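Local coordinates for putative NADH-flavin reductase (PDB 4R01), which probably reduces flavins with electrons from NADH, using an alpha/beta dinucleotide-binding domain of the Rossmann type, at residues 75-80 with 128-133; 83-88 with 142-147; 153-158 with 185-190; 192-195 with 199-202. One frame throughout, in Å; residues are numbered along the deposited sequence.

Contact 1 of 4, residues 75-80 with 128-133; sequences PLHSKS and AKAQAD
Ala-130 meets the first turn of helix 76-88 with both its methyl group and its carbonyl. The methyl CB lies 4.1 Å from ND1 of His-77, approaching the imidazole obliquely, while Ala-130 O comes 4.0 Å from His-77 CB. A residue this small suits a place where the axes of helix segments 76-80 and 128-133 approach to 8.5 Å and run nearly parallel, at a signed crossing angle of -17°. Ala-130 O also accepts a 3.2 Å hydrogen bond from a water, which lies 2.5 Å from Ser-78 OG and hydrogen-bonds to it; serine suits the spot because its short hydroxyl can hold the bridging water. One turn on, Asp-133 offers only carbon, its CB standing 3.8 Å from Ser-78 OG. That hydroxyl swings back beside its own backbone N (chi1 -67°), which turns it to this helix and its water. His-77 suits the interface as a flat, polar ring: ND1 is hydrogen-bonded to Leu-74 O, and the ring makes an edge-to-face pair with Phe-66. Helix 76-88 joins strand 61-64 to strand 94-98, helix 125-138 leads on to strand 145-150, and the two pack side by side, as neighbouring crossover helices of a Rossmann fold do.

Contact 2 of 4, residues 83-88 with 142-147; sequences LFNQLL and NNLNWT
The 2.8 Å backbone bond from Leu-88 N to Phe-84 O closes the last turn of helix 76-88 and sets Leu-88 where its CB meets CD1 of Leu-144, 3.8 Å away. Leu-144 carries the contact from the other side. Its CG lies anti to the backbone N (chi1 -178°), and its two methyls divide the work: CD1 goes to Leu-88, while CD2 lies 3.8 Å from OD1 of Asn-85. The same oxygen is 3.7 Å from Leu-144 CB, so the amide oxygen rests against CB and CD2 where the two side chains cross at a slant. Asn-85 reaches this far because its CG also stands anti to its backbone N. An asparagine suits the partly exposed flank of the helix, lying also against Lys-141, whereas the buried Leu-88 and Leu-144 meet through carbon alone. Asn-145 centres an inverse gamma turn and ties its ND2 to Gln-92 O. The leucine pair packs the end of helix 76-88 against the turn leading into strand 145-150, joining two successive beta-alpha-beta crossovers that share strand 94-98. Phe-95 of that strand touches both leucines, Leu-56 of helix 53-56 adds to the packing on Leu-88, and Leu-138 of helix 125-138 covers Leu-144.

Contact 3 of 4, residues 153-158 with 185-190; sequences VDFIPD and ADYAIG
Phe-155, on the short strand 154-156, and Tyr-187, in the first turn of helix 184-196, hold their CA atoms 8.7 Å apart, and their side chains bridge the gap. The motif is a small parallel strand pair, 154-156 with 181-183, whose second strand runs straight into the helix; it is an addition to the main sheet of the Rossmann fold. The two aromatic rings form a T-shaped (edge-to-face) stack with centroids 4.9 Å apart and planes at 65°. Phe-155 supplies the edge: CZ stands over one face of the tyrosine ring, toward its rim, 3.6 Å from Tyr-187 CG. Its neighbour CE1 lies 3.7 Å from Tyr-187 CB, so the phenylalanine covers the root of the tyrosine side chain rather than its hydroxyl end. Each ring extends anti to its own backbone N (chi1 -159° for Phe-155, 175° for Tyr-187), and the two side chains cross nearly at a right angle. A phenylalanine suits this buried place, also lined by Ile-182 and Tyr-184, because it brings only carbon. Tyrosine suits its own because its hydroxyl can bond to a backbone carbonyl: Tyr-187 OH is hydrogen-bonded to Val-149 O. Beyond the rings, strand 154-156 turns to a second subunit, where Asp-154 OD2 makes a salt bridge with Lys-129 NZ of that subunit. Where the chain leaves the strand a water links the two segments, donating to Pro-157 O at 2.8 Å and accepting from Ala-185 N at 2.6 Å.

Contact 4 of 4, residues 192-195 with 199-202; sequences VDEL and HHIK
Glu-194 takes two hydrogen bonds from one residue, His-200, each oxygen receiving its own N-H. The ring nitrogen ND1 donates to OE1 at 2.8 Å, and the backbone N of the same histidine donates to OE2 at 3.0 Å; both bonds are moderately bent, at 151°. They reach the carboxylate differently. The peptide N-H comes to OE2 from the syn side, close to the carboxylate plane, whereas ND1 meets OE1 from above that plane, although OE1 itself lies near the plane of the imidazole. The bend of the glutamate chain at chi2 (62°) turns the carboxylate to the loop that follows its helix. OE2 has another partner in a salt bridge with Arg-94 NH2, and the histidine's own O is hydrogen-bonded to Thr-147 OG1. Glutamate suits the site because its length spans from helix 184-196 to the loop, and histidine because its ring can donate beside its backbone N. CB of His-199 lies over one face of the His-200 ring, 3.5 Å above its plane and toward the rim. With Arg-94 and two N-H groups around it, the buried carboxylate is probably ionised, and the ring bond is consistent with a proton on ND1.

In the fold
From the N terminus the chain first builds strands 3-7, 27-32, 42-45 and 61-64, then enters helix 76-88, where contacts 1 and 2 both open. Contact 1 closes at helix 125-138, and contact 2 closes just later, near the start of strand 145-150, so the two cross along the chain and fasten this helix to its neighbour and to an inner strand of the sheet. Contacts 3 and 4 follow in series and share helix 184-196: contact 3 ties its beginning to strand 154-156, and contact 4 folds the short loop after its end ahead of strand 203-209. Contacts 2 and 4 meet where Lys-202 NZ probably hydrogen-bonds to Asn-142 O. Contact 3 lies across the chain's centre from contact 2, their centres about 25 Å apart.

Contact 1 of 4, residues 75-80 with 128-133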
loop_
_atom_site.group_PDB
_atom_site.type_symbol
_atom_site.label_atom_id
_atom_site.label_comp_id
_atom_site.label_asym_id
_atom_site.label_seq_id
_atom_site.Cartn_x
_atom_site.Cartn_y
_atom_site.Cartn_z
ATOM N N PRO A 75 -21.809 -19.384 -8.874
ATOM C CA PRO A 75 -22.104 -20.356 -7.811
ATOM C C PRO A 75 -21.740 -21.809 -8.135
ATOM O O PRO A 75 -21.789 -22.649 -7.237
ATOM C CB PRO A 75 -23.619 -20.222 -7.634
ATOM C CG PRO A 75 -23.907 -18.826 -8.006
ATOM C CD PRO A 75 -22.977 -18.520 -9.143
ATOM N N LEU A 76 -21.381 -22.102 -9.382
ATOM C CA LEU A 76 -21.031 -23.465 -9.769
ATOM C C LEU A 76 -19.714 -23.919 -9.144
ATOM O O LEU A 76 -19.416 -25.116 -9.118
ATOM C CB LEU A 76 -20.953 -23.589 -11.291
ATOM C CG LEU A 76 -22.290 -23.515 -12.027
ATOM C CD1 LEU A 76 -22.076 -23.617 -13.527
ATOM C CD2 LEU A 76 -23.228 -24.604 -11.537
ATOM N N HIS A 77 -18.929 -22.966 -8.648
ATOM C CA HIS A 77 -17.701 -23.291 -7.932
ATOM C C HIS A 77 -18.014 -24.133 -6.704
ATOM O O HIS A 77 -17.337 -25.124 -6.428
ATOM C CB HIS A 77 -16.950 -22.021 -7.520
ATOM C CG HIS A 77 -16.154 -21.400 -8.626
ATOM N ND1 HIS A 77 -16.652 -20.398 -9.430
ATOM C CD2 HIS A 77 -14.896 -21.642 -9.063
ATOM C CE1 HIS A 77 -15.734 -20.048 -10.313
ATOM N NE2 HIS A 77 -14.659 -20.788 -10.113
ATOM N N SER A 78 -19.049 -23.736 -5.971
ATOM C CA SER A 78 -19.464 -24.466 -4.783
ATOM C C SER A 78 -20.086 -25.802 -5.159
ATOM O O SER A 78 -19.797 -26.826 -4.541
ATOM C CB SER A 78 -20.450 -23.640 -3.955
ATOM O OG SER A 78 -19.820 -22.497 -3.405
ATOM N N LYS A 79 -20.938 -25.788 -6.180
ATOM C CA LYS A 79 -21.617 -27.004 -6.610
ATOM C C LYS A 79 -20.611 -28.037 -7.105
ATOM O O LYS A 79 -20.822 -29.239 -6.946
ATOM C CB LYS A 79 -22.644 -26.698 -7.701
ATOM C CG LYS A 79 -23.654 -27.814 -7.924
ATOM C CD LYS A 79 -24.481 -27.579 -9.178
ATOM C CE LYS A 79 -25.489 -28.702 -9.392
ATOM N NZ LYS A 79 -25.988 -28.757 -10.796
ATOM N N SER A 80 -19.514 -27.564 -7.691
ATOM C CA SER A 80 -18.473 -28.459 -8.187
ATOM C C SER A 80 -17.806 -29.193 -7.029
ATOM O O SER A 80 -17.538 -30.391 -7.117
ATOM C CB SER A 80 -17.430 -27.689 -9.003
ATOM O OG SER A 80 -16.698 -26.791 -8.186
ATOM N N ALA A 128 -14.063 -13.708 -6.201
ATOM C CA ALA A 128 -13.364 -13.922 -4.934
ATOM C C ALA A 128 -14.273 -14.551 -3.886
ATOM O O ALA A 128 -13.842 -15.399 -3.104
ATOM C CB ALA A 128 -12.800 -12.608 -4.414
ATOM N N LYS A 129 -15.533 -14.131 -3.874
ATOM C CA LYS A 129 -16.496 -14.663 -2.921
ATOM C C LYS A 129 -16.831 -16.113 -3.248
ATOM O O LYS A 129 -16.918 -16.955 -2.355
ATOM C CB LYS A 129 -17.769 -13.819 -2.911
ATOM C CG LYS A 129 -18.584 -13.977 -1.649
ATOM C CD LYS A 129 -18.113 -12.985 -0.603
ATOM C CE LYS A 129 -17.926 -13.656 0.743
ATOM N NZ LYS A 129 -17.458 -12.687 1.776
ATOM N N ALA A 130 -17.023 -16.397 -4.533
ATOM C CA ALA A 130 -17.334 -17.751 -4.971
ATOM C C ALA A 130 -16.176 -18.688 -4.654
ATOM O O ALA A 130 -16.385 -19.830 -4.249
ATOM C CB ALA A 130 -17.649 -17.776 -6.460
ATOM N N GLN A 131 -14.955 -18.195 -4.825
ATOM C CA GLN A 131 -13.767 -18.996 -4.546
ATOM C C GLN A 131 -13.529 -19.142 -3.053
ATOM O O GLN A 131 -12.919 -20.112 -2.610
ATOM C CB GLN A 131 -12.539 -18.384 -5.217
ATOM C CG GLN A 131 -12.537 -18.536 -6.725
ATOM C CD GLN A 131 -11.364 -17.843 -7.374
ATOM O OE1 GLN A 131 -11.076 -16.680 -7.084
ATOM N NE2 GLN A 131 -10.665 -18.559 -8.247
ATOM N N ALA A 132 -14.012 -18.172 -2.281
ATOM C CA ALA A 132 -13.920 -18.230 -0.826
ATOM C C ALA A 132 -14.961 -19.191 -0.257
ATOM O O ALA A 132 -14.662 -19.980 0.642
ATOM C CB ALA A 132 -14.088 -16.841 -0.222
ATOM N N ASP A 133 -16.182 -19.114 -0.784
ATOM C CA ASP A 133 -17.242 -20.056 -0.430
ATOM C C ASP A 133 -16.814 -21.469 -0.785
ATOM O O ASP A 133 -17.109 -22.424 -0.069
ATOM C CB ASP A 133 -18.547 -19.710 -1.152
ATOM C CG ASP A 133 -19.148 -18.399 -0.682
ATOM O OD1 ASP A 133 -18.502 -17.694 0.123
ATOM O OD2 ASP A 133 -20.269 -18.069 -1.126
HETATM O O HOH W 1 -19.429 -20.481 -4.869
#

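Contact 2 of 4, residues 83-88 with 142-147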
loop_
_atom_site.group_PDB
_atom_site.type_symbol
_atom_site.label_atom_id
_atom_site.label_comp_id
_atom_site.label_asym_id
_atom_site.label_seq_id
_atom_site.Cartn_x
_atom_site.Cartn_y
_atom_site.Cartn_z
ATOM N N LEU A 83 -20.077 -31.823 -5.741
ATOM C CA LEU A 83 -20.058 -32.921 -6.700
ATOM C C LEU A 83 -18.807 -33.781 -6.561
ATOM O O LEU A 83 -18.891 -35.009 -6.480
ATOM C CB LEU A 83 -20.150 -32.385 -8.128
ATOM C CG LEU A 83 -19.798 -33.406 -9.212
ATOM C CD1 LEU A 83 -20.904 -34.442 -9.377
ATOM C CD2 LEU A 83 -19.504 -32.712 -10.526
ATOM N N PHE A 84 -17.647 -33.130 -6.543
ATOM C CA PHE A 84 -16.380 -33.843 -6.463
ATOM C C PHE A 84 -16.256 -34.620 -5.162
ATOM O O PHE A 84 -15.718 -35.729 -5.145
ATOM C CB PHE A 84 -15.210 -32.877 -6.613
ATOM C CG PHE A 84 -14.865 -32.571 -8.038
ATOM C CD1 PHE A 84 -14.410 -33.573 -8.879
ATOM C CD2 PHE A 84 -14.988 -31.285 -8.539
ATOM C CE1 PHE A 84 -14.092 -33.303 -10.192
ATOM C CE2 PHE A 84 -14.668 -31.007 -9.851
ATOM C CZ PHE A 84 -14.217 -32.018 -10.677
ATOM N N ASN A 85 -16.759 -34.041 -4.077
ATOM C CA ASN A 85 -16.780 -34.729 -2.796
ATOM C C ASN A 85 -17.581 -36.024 -2.884
ATOM O O ASN A 85 -17.145 -37.067 -2.404
ATOM C CB ASN A 85 -17.355 -33.822 -1.708
ATOM C CG ASN A 85 -17.380 -34.489 -0.347
ATOM O OD1 ASN A 85 -16.336 -34.719 0.261
ATOM N ND2 ASN A 85 -18.577 -34.790 0.143
ATOM N N GLN A 86 -18.737 -35.945 -3.509
ATOM C CA GLN A 86 -19.591 -37.092 -3.725
ATOM C C GLN A 86 -18.891 -38.172 -4.501
ATOM O O GLN A 86 -19.152 -39.314 -4.289
ATOM C CB GLN A 86 -20.838 -36.706 -4.501
ATOM C CG GLN A 86 -21.971 -36.170 -3.661
ATOM C CD GLN A 86 -22.866 -35.203 -4.420
ATOM O OE1 GLN A 86 -22.775 -35.073 -5.633
ATOM N NE2 GLN A 86 -23.737 -34.525 -3.699
ATOM N N LEU A 87 -17.987 -37.791 -5.385
ATOM C CA LEU A 87 -17.310 -38.720 -6.282
ATOM C C LEU A 87 -16.020 -39.282 -5.694
ATOM O O LEU A 87 -15.652 -40.423 -5.971
ATOM C CB LEU A 87 -17.003 -38.039 -7.616
ATOM C CG LEU A 87 -18.197 -37.532 -8.425
ATOM C CD1 LEU A 87 -17.733 -36.941 -9.745
ATOM C CD2 LEU A 87 -19.195 -38.652 -8.659
ATOM N N LEU A 88 -15.334 -38.482 -4.882
ATOM C CA LEU A 88 -13.984 -38.832 -4.451
ATOM C C LEU A 88 -13.848 -39.185 -2.969
ATOM O O LEU A 88 -12.896 -39.866 -2.588
ATOM C CB LEU A 88 -13.022 -37.690 -4.786
ATOM C CG LEU A 88 -12.867 -37.362 -6.272
ATOM C CD1 LEU A 88 -11.795 -36.302 -6.475
ATOM C CD2 LEU A 88 -12.551 -38.617 -7.077
ATOM N N ASN A 142 -14.631 -33.864 5.615
ATOM C CA ASN A 142 -13.700 -34.601 6.461
ATOM C C ASN A 142 -13.008 -35.757 5.742
ATOM O O ASN A 142 -11.803 -35.955 5.891
ATOM C CB ASN A 142 -14.428 -35.136 7.697
ATOM C CG ASN A 142 -15.426 -34.142 8.262
ATOM O OD1 ASN A 142 -16.589 -34.117 7.860
ATOM N ND2 ASN A 142 -14.974 -33.315 9.199
ATOM N N ASN A 143 -13.772 -36.517 4.965
ATOM C CA ASN A 143 -13.248 -37.716 4.319
ATOM C C ASN A 143 -12.759 -37.463 2.897
ATOM O O ASN A 143 -12.768 -38.366 2.060
ATOM C CB ASN A 143 -14.311 -38.813 4.313
ATOM C CG ASN A 143 -14.862 -39.090 5.695
ATOM O OD1 ASN A 143 -15.940 -38.614 6.052
ATOM N ND2 ASN A 143 -14.121 -39.857 6.486
ATOM N N LEU A 144 -12.330 -36.235 2.633
ATOM C CA LEU A 144 -11.818 -35.868 1.319
ATOM C C LEU A 144 -10.382 -35.370 1.417
ATOM O O LEU A 144 -10.083 -34.461 2.192
ATOM C CB LEU A 144 -12.701 -34.796 0.677
ATOM C CG LEU A 144 -12.302 -34.344 -0.728
ATOM C CD1 LEU A 144 -12.397 -35.500 -1.715
ATOM C CD2 LEU A 144 -13.163 -33.176 -1.182
ATOM N N ASN A 145 -9.493 -35.973 0.632
ATOM C CA ASN A 145 -8.097 -35.552 0.599
ATOM C C ASN A 145 -7.906 -34.352 -0.319
ATOM O O ASN A 145 -7.349 -34.476 -1.409
ATOM C CB ASN A 145 -7.202 -36.706 0.150
ATOM C CG ASN A 145 -7.232 -37.873 1.115
ATOM O OD1 ASN A 145 -7.390 -37.691 2.322
ATOM N ND2 ASN A 145 -7.083 -39.082 0.585
ATOM N N TRP A 146 -8.364 -33.188 0.132
ATOM C CA TRP A 146 -8.359 -31.989 -0.697
ATOM C C TRP A 146 -7.157 -31.094 -0.427
ATOM O O TRP A 146 -6.573 -31.126 0.653
ATOM C CB TRP A 146 -9.651 -31.191 -0.483
ATOM C CG TRP A 146 -9.852 -30.717 0.929
ATOM C CD1 TRP A 146 -10.504 -31.376 1.930
ATOM C CD2 TRP A 146 -9.404 -29.476 1.492
ATOM N NE1 TRP A 146 -10.487 -30.626 3.082
ATOM C CE2 TRP A 146 -9.820 -29.457 2.840
ATOM C CE3 TRP A 146 -8.691 -28.386 0.989
ATOM C CZ2 TRP A 146 -9.545 -28.385 3.689
ATOM C CZ3 TRP A 146 -8.419 -27.322 1.837
ATOM C CH2 TRP A 146 -8.847 -27.331 3.170
ATOM N N THR A 147 -6.794 -30.298 -1.426
ATOM C CA THR A 147 -5.765 -29.282 -1.265
ATOM C C THR A 147 -6.102 -28.063 -2.117
ATOM O O THR A 147 -6.091 -28.129 -3.347
ATOM C CB THR A 147 -4.364 -29.807 -1.639
ATOM O OG1 THR A 147 -4.013 -30.894 -0.775
ATOM C CG2 THR A 147 -3.325 -28.704 -1.491
#

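Contact 3 of 4, residues 153-158 with 185-190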
loop_
_atom_site.group_PDB
_atom_site.type_symbol
_atom_site.label_atom_id
_atom_site.label_comp_id
_atom_site.label_asym_id
_atom_site.label_seq_id
_atom_site.Cartn_x
_atom_site.Cartn_y
_atom_site.Cartn_z
ATOM N N VAL A 153 -1.748 -12.603 -5.688
ATOM C CA VAL A 153 -2.735 -11.560 -5.939
ATOM C C VAL A 153 -2.817 -11.250 -7.426
ATOM O O VAL A 153 -3.901 -11.225 -8.010
ATOM C CB VAL A 153 -2.400 -10.275 -5.164
ATOM C CG1 VAL A 153 -3.331 -9.143 -5.579
ATOM C CG2 VAL A 153 -2.480 -10.533 -3.669
ATOM N N ASP A 154 -1.658 -11.024 -8.034
ATOM C CA ASP A 154 -1.574 -10.807 -9.470
ATOM C C ASP A 154 -1.235 -12.126 -10.162
ATOM O O ASP A 154 -0.094 -12.585 -10.125
ATOM C CB ASP A 154 -0.532 -9.735 -9.795
ATOM C CG ASP A 154 -0.672 -9.198 -11.207
ATOM O OD1 ASP A 154 -1.781 -9.283 -11.776
ATOM O OD2 ASP A 154 0.327 -8.680 -11.746
ATOM N N PHE A 155 -2.205 -12.744 -10.792
ATOM C CA PHE A 155 -2.079 -14.033 -11.433
ATOM C C PHE A 155 -2.097 -13.824 -12.935
ATOM O O PHE A 155 -3.079 -13.412 -13.503
ATOM C CB PHE A 155 -3.262 -14.885 -10.998
ATOM C CG PHE A 155 -3.083 -16.348 -11.144
ATOM C CD1 PHE A 155 -1.847 -16.920 -11.199
ATOM C CD2 PHE A 155 -4.173 -17.148 -11.220
ATOM C CE1 PHE A 155 -1.702 -18.264 -11.330
ATOM C CE2 PHE A 155 -4.041 -18.489 -11.338
ATOM C CZ PHE A 155 -2.804 -19.052 -11.391
ATOM N N ILE A 156 -0.987 -14.095 -13.575
ATOM C CA ILE A 156 -0.790 -13.685 -14.963
ATOM C C ILE A 156 -0.663 -14.868 -15.927
ATOM O O ILE A 156 0.298 -15.638 -15.852
ATOM C CB ILE A 156 0.461 -12.789 -15.091
ATOM C CG1 ILE A 156 0.399 -11.645 -14.074
ATOM C CG2 ILE A 156 0.590 -12.243 -16.501
ATOM C CD1 ILE A 156 1.745 -11.038 -13.736
ATOM N N PRO A 157 -1.644 -15.007 -16.840
ATOM C CA PRO A 157 -1.757 -16.086 -17.832
ATOM C C PRO A 157 -0.480 -16.344 -18.628
ATOM O O PRO A 157 0.059 -17.448 -18.575
ATOM C CB PRO A 157 -2.869 -15.588 -18.756
ATOM C CG PRO A 157 -3.731 -14.776 -17.875
ATOM C CD PRO A 157 -2.790 -14.083 -16.917
ATOM N N ASP A 158 -0.007 -15.344 -19.361
ATOM C CA ASP A 158 1.170 -15.535 -20.197
ATOM C C ASP A 158 2.396 -14.858 -19.597
ATOM O O ASP A 158 3.277 -14.389 -20.317
ATOM C CB ASP A 158 0.905 -15.015 -21.608
ATOM C CG ASP A 158 -0.194 -15.788 -22.309
ATOM O OD1 ASP A 158 0.061 -16.941 -22.717
ATOM O OD2 ASP A 158 -1.313 -15.250 -22.443
ATOM N N ALA A 185 2.530 -20.329 -15.642
ATOM C CA ALA A 185 3.581 -21.331 -15.805
ATOM C C ALA A 185 4.248 -21.686 -14.473
ATOM O O ALA A 185 4.345 -22.861 -14.118
ATOM C CB ALA A 185 4.620 -20.844 -16.804
ATOM N N ASP A 186 4.701 -20.674 -13.738
ATOM C CA ASP A 186 5.337 -20.905 -12.441
ATOM C C ASP A 186 4.368 -21.535 -11.440
ATOM O O ASP A 186 4.766 -22.361 -10.616
ATOM C CB ASP A 186 5.900 -19.596 -11.879
ATOM C CG ASP A 186 7.199 -19.185 -12.549
ATOM O OD1 ASP A 186 7.977 -20.081 -12.941
ATOM O OD2 ASP A 186 7.445 -17.967 -12.683
ATOM N N TYR A 187 3.098 -21.148 -11.524
ATOM C CA TYR A 187 2.056 -21.701 -10.664
ATOM C C TYR A 187 1.868 -23.193 -10.928
ATOM O O TYR A 187 1.737 -23.986 -9.994
ATOM C CB TYR A 187 0.740 -20.951 -10.876
ATOM C CG TYR A 187 -0.445 -21.505 -10.115
ATOM C CD1 TYR A 187 -0.725 -21.083 -8.822
ATOM C CD2 TYR A 187 -1.298 -22.435 -10.699
ATOM C CE1 TYR A 187 -1.812 -21.582 -8.126
ATOM C CE2 TYR A 187 -2.384 -22.939 -10.015
ATOM C CZ TYR A 187 -2.638 -22.510 -8.730
ATOM O OH TYR A 187 -3.724 -23.014 -8.049
ATOM N N ALA A 188 1.857 -23.568 -12.205
ATOM C CA ALA A 188 1.730 -24.971 -12.588
ATOM C C ALA A 188 2.887 -25.783 -12.020
ATOM O O ALA A 188 2.694 -26.890 -11.522
ATOM C CB ALA A 188 1.671 -25.114 -14.106
ATOM N N ILE A 189 4.089 -25.219 -12.093
ATOM C CA ILE A 189 5.275 -25.870 -11.549
ATOM C C ILE A 189 5.097 -26.165 -10.063
ATOM O O ILE A 189 5.354 -27.279 -9.608
ATOM C CB ILE A 189 6.537 -25.009 -11.755
ATOM C CG1 ILE A 189 6.832 -24.852 -13.249
ATOM C CG2 ILE A 189 7.728 -25.625 -11.041
ATOM C CD1 ILE A 189 8.090 -24.066 -13.545
ATOM N N GLY A 190 4.639 -25.167 -9.314
ATOM C CA GLY A 190 4.427 -25.326 -7.887
ATOM C C GLY A 190 3.341 -26.334 -7.566
ATOM O O GLY A 190 3.470 -27.126 -6.632
HETATM O O HOH W 2 2.482 -18.406 -17.440
#

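Contact 4 of 4, residues 192-195 with 199-202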
loop_
_atom_site.group_PDB
_atom_site.type_symbol
_atom_site.label_atom_id
_atom_site.label_comp_id
_atom_site.label_asym_id
_atom_site.label_seq_id
_atom_site.Cartn_x
_atom_site.Cartn_y
_atom_site.Cartn_z
ATOM N N VAL A 192 2.282 -28.921 -9.455
ATOM C CA VAL A 192 2.717 -30.279 -9.779
ATOM C C VAL A 192 3.756 -30.766 -8.764
ATOM O O VAL A 192 3.844 -31.963 -8.477
ATOM C CB VAL A 192 3.290 -30.362 -11.215
ATOM C CG1 VAL A 192 3.773 -31.771 -11.528
ATOM C CG2 VAL A 192 2.238 -29.943 -12.224
ATOM N N ASP A 193 4.533 -29.837 -8.212
ATOM C CA ASP A 193 5.476 -30.175 -7.149
ATOM C C ASP A 193 4.735 -30.704 -5.926
ATOM O O ASP A 193 5.181 -31.647 -5.277
ATOM C CB ASP A 193 6.327 -28.965 -6.759
ATOM C CG ASP A 193 7.385 -28.638 -7.794
ATOM O OD1 ASP A 193 7.591 -29.455 -8.715
ATOM O OD2 ASP A 193 8.018 -27.566 -7.679
ATOM N N GLU A 194 3.598 -30.089 -5.622
ATOM C CA GLU A 194 2.761 -30.531 -4.513
ATOM C C GLU A 194 2.114 -31.881 -4.836
ATOM O O GLU A 194 1.691 -32.609 -3.941
ATOM C CB GLU A 194 1.700 -29.467 -4.196
ATOM C CG GLU A 194 0.668 -29.870 -3.149
ATOM C CD GLU A 194 1.280 -30.146 -1.788
ATOM O OE1 GLU A 194 2.287 -29.491 -1.440
ATOM O OE2 GLU A 194 0.758 -31.026 -1.070
ATOM N N LEU A 195 2.050 -32.221 -6.119
ATOM C CA LEU A 195 1.528 -33.522 -6.531
ATOM C C LEU A 195 2.589 -34.599 -6.369
ATOM O O LEU A 195 2.316 -35.680 -5.853
ATOM C CB LEU A 195 1.038 -33.477 -7.978
ATOM C CG LEU A 195 -0.296 -32.766 -8.181
ATOM C CD1 LEU A 195 -0.613 -32.646 -9.659
ATOM C CD2 LEU A 195 -1.393 -33.521 -7.453
ATOM N N HIS A 199 3.169 -32.653 0.825
ATOM C CA HIS A 199 2.834 -32.719 2.213
ATOM C C HIS A 199 1.367 -32.555 2.515
ATOM O O HIS A 199 0.801 -33.320 3.259
ATOM C CB HIS A 199 3.635 -31.648 2.961
ATOM C CG HIS A 199 5.111 -31.797 2.808
ATOM N ND1 HIS A 199 5.841 -32.738 3.499
ATOM C CD2 HIS A 199 5.992 -31.154 2.012
ATOM C CE1 HIS A 199 7.108 -32.660 3.145
ATOM N NE2 HIS A 199 7.226 -31.706 2.243
ATOM N N HIS A 200 0.749 -31.573 1.880
ATOM C CA HIS A 200 -0.374 -30.852 2.432
ATOM C C HIS A 200 -1.759 -31.329 2.129
ATOM O O HIS A 200 -2.387 -30.878 1.205
ATOM C CB HIS A 200 -0.276 -29.405 2.009
ATOM C CG HIS A 200 1.071 -28.817 2.199
ATOM N ND1 HIS A 200 2.058 -28.918 1.257
ATOM C CD2 HIS A 200 1.594 -28.113 3.218
ATOM C CE1 HIS A 200 3.136 -28.303 1.687
ATOM N NE2 HIS A 200 2.880 -27.808 2.876
ATOM N N ILE A 201 -2.280 -32.161 2.994
ATOM C CA ILE A 201 -3.571 -32.794 2.771
ATOM C C ILE A 201 -4.630 -32.151 3.664
ATOM O O ILE A 201 -4.386 -31.907 4.846
ATOM C CB ILE A 201 -3.507 -34.307 3.044
ATOM C CG1 ILE A 201 -2.311 -34.926 2.317
ATOM C CG2 ILE A 201 -4.806 -34.985 2.630
ATOM C CD1 ILE A 201 -2.318 -34.695 0.819
ATOM N N LYS A 202 -5.797 -31.876 3.082
ATOM C CA LYS A 202 -6.903 -31.215 3.779
ATOM C C LYS A 202 -6.499 -29.845 4.324
ATOM O O LYS A 202 -6.847 -29.486 5.448
ATOM C CB LYS A 202 -7.436 -32.094 4.912
ATOM C CG LYS A 202 -7.877 -33.482 4.475
ATOM C CD LYS A 202 -8.469 -34.251 5.640
ATOM C CE LYS A 202 -8.693 -35.708 5.292
ATOM N NZ LYS A 202 -9.277 -36.445 6.443
#